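Local structure of serine protease MT3772 (Mycobacterium tuberculosis, 3K6Y) at residues V131-Y136 with G185-L190. The protein is a membrane-associated serine protease, represented here by its trypsin-like protease domain, and is probably required for resistance to acid and oxidative stress. Sequence-based numbering, arbitrary orientation.
Sequences VVVLGY and GPLIDL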
ATOM      1  N   VAL A 131      -2.755 -17.441 -29.477  1.00 16.48           N
ATOM      2  CA  VAL A 131      -2.253 -16.239 -28.803  1.00 16.16           C
ATOM      3  C   VAL A 131      -0.875 -16.555 -28.218  1.00 15.18           C
ATOM      4  O   VAL A 131      -0.462 -17.720 -28.173  1.00 15.76           O
ATOM      5  CB  VAL A 131      -3.260 -15.753 -27.725  1.00 15.98           C
ATOM      6  CG1 VAL A 131      -4.541 -15.177 -28.384  1.00 16.90           C
ATOM      7  CG2 VAL A 131      -3.616 -16.893 -26.749  1.00 16.55           C
ATOM      8  N   VAL A 132      -0.149 -15.521 -27.794  1.00 14.19           N
ATOM      9  CA  VAL A 132       1.204 -15.720 -27.306  1.00 14.12           C
ATOM     10  C   VAL A 132       1.419 -14.923 -26.028  1.00 13.17           C
ATOM     11  O   VAL A 132       1.094 -13.742 -25.952  1.00 13.49           O
ATOM     12  CB  VAL A 132       2.289 -15.340 -28.344  1.00 14.59           C
ATOM     13  CG1 VAL A 132       3.592 -15.991 -27.990  1.00 15.90           C
ATOM     14  CG2 VAL A 132       1.867 -15.717 -29.781  1.00 17.53           C
ATOM     15  N   VAL A 133       1.970 -15.588 -25.021  1.00 12.75           N
ATOM     16  CA  VAL A 133       2.400 -14.942 -23.786  1.00 13.32           C
ATOM     17  C   VAL A 133       3.846 -14.492 -23.973  1.00 13.34           C
ATOM     18  O   VAL A 133       4.695 -15.295 -24.349  1.00 14.07           O
ATOM     19  CB  VAL A 133       2.296 -15.938 -22.587  1.00 13.70           C
ATOM     20  CG1 VAL A 133       3.055 -15.439 -21.336  1.00 15.16           C
ATOM     21  CG2 VAL A 133       0.846 -16.227 -22.279  1.00 15.29           C
ATOM     22  N   LEU A 134       4.125 -13.214 -23.747  1.00 12.34           N
ATOM     23  CA  LEU A 134       5.492 -12.707 -23.903  1.00 12.32           C
ATOM     24  C   LEU A 134       6.028 -12.239 -22.562  1.00 12.08           C
ATOM     25  O   LEU A 134       5.383 -11.436 -21.883  1.00 11.88           O
ATOM     26  CB  LEU A 134       5.528 -11.546 -24.901  1.00 13.08           C
ATOM     27  CG  LEU A 134       4.912 -11.825 -26.267  1.00 14.16           C
ATOM     28  CD1 LEU A 134       5.040 -10.565 -27.120  1.00 14.27           C
ATOM     29  CD2 LEU A 134       5.589 -13.004 -26.937  1.00 15.76           C
ATOM     30  N   GLY A 135       7.224 -12.689 -22.197  1.00 12.06           N
ATOM     31  CA  GLY A 135       7.765 -12.256 -20.919  1.00 13.30           C
ATOM     32  C   GLY A 135       9.145 -12.777 -20.627  1.00 12.61           C
ATOM     33  O   GLY A 135       9.844 -13.267 -21.521  1.00 12.74           O
ATOM     34  N   TYR A 136       9.540 -12.640 -19.366  1.00 12.94           N
ATOM     35  CA  TYR A 136      10.894 -12.950 -18.927  1.00 13.99           C
ATOM     36  C   TYR A 136      10.880 -13.951 -17.771  1.00 14.68           C
ATOM     37  O   TYR A 136      11.110 -13.580 -16.610  1.00 15.31           O
ATOM     38  CB  TYR A 136      11.617 -11.663 -18.523  1.00 14.35           C
ATOM     39  CG  TYR A 136      11.828 -10.717 -19.677  1.00 13.76           C
ATOM     40  CD1 TYR A 136      13.016 -10.737 -20.411  1.00 13.31           C
ATOM     41  CD2 TYR A 136      10.851  -9.785 -20.030  1.00 12.95           C
ATOM     42  CE1 TYR A 136      13.221  -9.857 -21.478  1.00 14.40           C
ATOM     43  CE2 TYR A 136      11.032  -8.943 -21.095  1.00 12.79           C
ATOM     44  CZ  TYR A 136      12.208  -8.957 -21.798  1.00 13.38           C
ATOM     45  OH  TYR A 136      12.398  -8.100 -22.858  1.00 16.39           O
ATOM     46  N   GLY A 185       3.334  -9.269 -18.325  1.00 10.76           N
ATOM     47  CA  GLY A 185       3.564  -9.269 -19.755  1.00 11.93           C
ATOM     48  C   GLY A 185       2.264  -9.298 -20.517  1.00 11.03           C
ATOM     49  O   GLY A 185       1.199  -9.651 -19.992  1.00 11.86           O
ATOM     50  N   PRO A 186       2.344  -8.950 -21.789  1.00 10.31           N
ATOM     51  CA  PRO A 186       1.148  -8.982 -22.598  1.00 10.68           C
ATOM     52  C   PRO A 186       0.814 -10.380 -23.133  1.00 11.00           C
ATOM     53  O   PRO A 186       1.705 -11.151 -23.459  1.00 11.90           O
ATOM     54  CB  PRO A 186       1.516  -8.054 -23.769  1.00 11.09           C
ATOM     55  CG  PRO A 186       2.988  -8.283 -23.941  1.00 11.17           C
ATOM     56  CD  PRO A 186       3.527  -8.533 -22.557  1.00 10.25           C
ATOM     57  N   LEU A 187      -0.479 -10.655 -23.247  1.00 10.97           N
ATOM     58  CA  LEU A 187      -0.970 -11.713 -24.117  1.00 11.75           C
ATOM     59  C   LEU A 187      -1.279 -11.046 -25.438  1.00 11.88           C
ATOM     60  O   LEU A 187      -2.087 -10.111 -25.487  1.00 12.92           O
ATOM     61  CB  LEU A 187      -2.249 -12.290 -23.536  1.00 12.41           C
ATOM     62  CG  LEU A 187      -2.853 -13.439 -24.351  1.00 12.64           C
ATOM     63  CD1 LEU A 187      -2.005 -14.707 -24.160  1.00 14.38           C
ATOM     64  CD2 LEU A 187      -4.299 -13.699 -23.955  1.00 14.92           C
ATOM     65  N   ILE A 188      -0.602 -11.487 -26.486  1.00 12.50           N
ATOM     66  CA  ILE A 188      -0.834 -10.859 -27.785  1.00 13.79           C
ATOM     67  C   ILE A 188      -1.561 -11.778 -28.735  1.00 14.75           C
ATOM     68  O   ILE A 188      -1.469 -13.005 -28.654  1.00 15.20           O
ATOM     69  CB  ILE A 188       0.453 -10.337 -28.444  1.00 14.71           C
ATOM     70  CG1 ILE A 188       1.465 -11.457 -28.681  1.00 15.05           C
ATOM     71  CG2 ILE A 188       1.058  -9.186 -27.627  1.00 16.03           C
ATOM     72  CD1 ILE A 188       2.417 -11.191 -29.871  1.00 17.66           C
ATOM     73  N   ASP A 189      -2.302 -11.155 -29.642  1.00 14.89           N
ATOM     74  CA  ASP A 189      -2.887 -11.878 -30.767  1.00 17.05           C
ATOM     75  C   ASP A 189      -1.886 -11.906 -31.920  1.00 17.46           C
ATOM     76  O   ASP A 189      -0.795 -11.353 -31.836  1.00 16.65           O
ATOM     77  CB  ASP A 189      -4.253 -11.300 -31.167  1.00 17.98           C
ATOM     78  CG  ASP A 189      -4.188  -9.878 -31.707  1.00 19.31           C
ATOM     79  OD1 ASP A 189      -5.263  -9.233 -31.700  1.00 23.62           O
ATOM     80  OD2 ASP A 189      -3.123  -9.406 -32.169  1.00 18.37           O
ATOM     81  N   LEU A 190      -2.270 -12.539 -33.025  1.00 19.69           N
ATOM     82  CA  LEU A 190      -1.327 -12.720 -34.117  1.00 21.52           C
ATOM     83  C   LEU A 190      -1.117 -11.452 -34.940  1.00 22.36           C
ATOM     84  O   LEU A 190      -0.253 -11.425 -35.816  1.00 23.42           O
ATOM     85  CB  LEU A 190      -1.748 -13.894 -35.002  1.00 22.12           C
ATOM     86  CG  LEU A 190      -1.686 -15.243 -34.276  1.00 23.11           C
ATOM     87  CD1 LEU A 190      -1.801 -16.399 -35.251  1.00 25.32           C
ATOM     88  CD2 LEU A 190      -0.413 -15.395 -33.439  1.00 25.19           C
TER
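Strands V131-G135 and P186-I188, whose axes come within 4.7 Å of each other, are the first and fourth strands of the protease domain's second six-stranded barrel, and their antiparallel pairing closes it. V132 and I188 form the hydrogen-bonded pair: V132 N gives its hydrogen to I188 O at 3.0 Å, and I188 N returns a straighter bond to V132 O (2.9 Å, 170° at the hydrogen). Two residues further along, L134 N hydrogen-bonds to P186 O at 3.2 Å. V133 and L187 are the non-hydrogen-bonded pair; their side chains share a face with V131. In L187, chi1 sets CG anti to the backbone N, and the turn about chi2 (74°) brings CD1 to 3.7 Å from V133 CG2 and 3.8 Å from V131 CG2. Two such six-stranded barrels make up the chymotrypsin-like fold, and the seam lies near the predicted triad: G185 follows the predicted nucleophile S183 by two residues, and its CA makes a CA-H...O contact with L134 O. The other face carries V132, L134 and I188. I188 CD1 meets L134 CD1 at 3.9 Å, the two side chains crossing at about a right angle, while I188 CG1 packs on V132 CB. V36 and T40 of helix 35-40 pack on this face, T40 touching both L134 and I188.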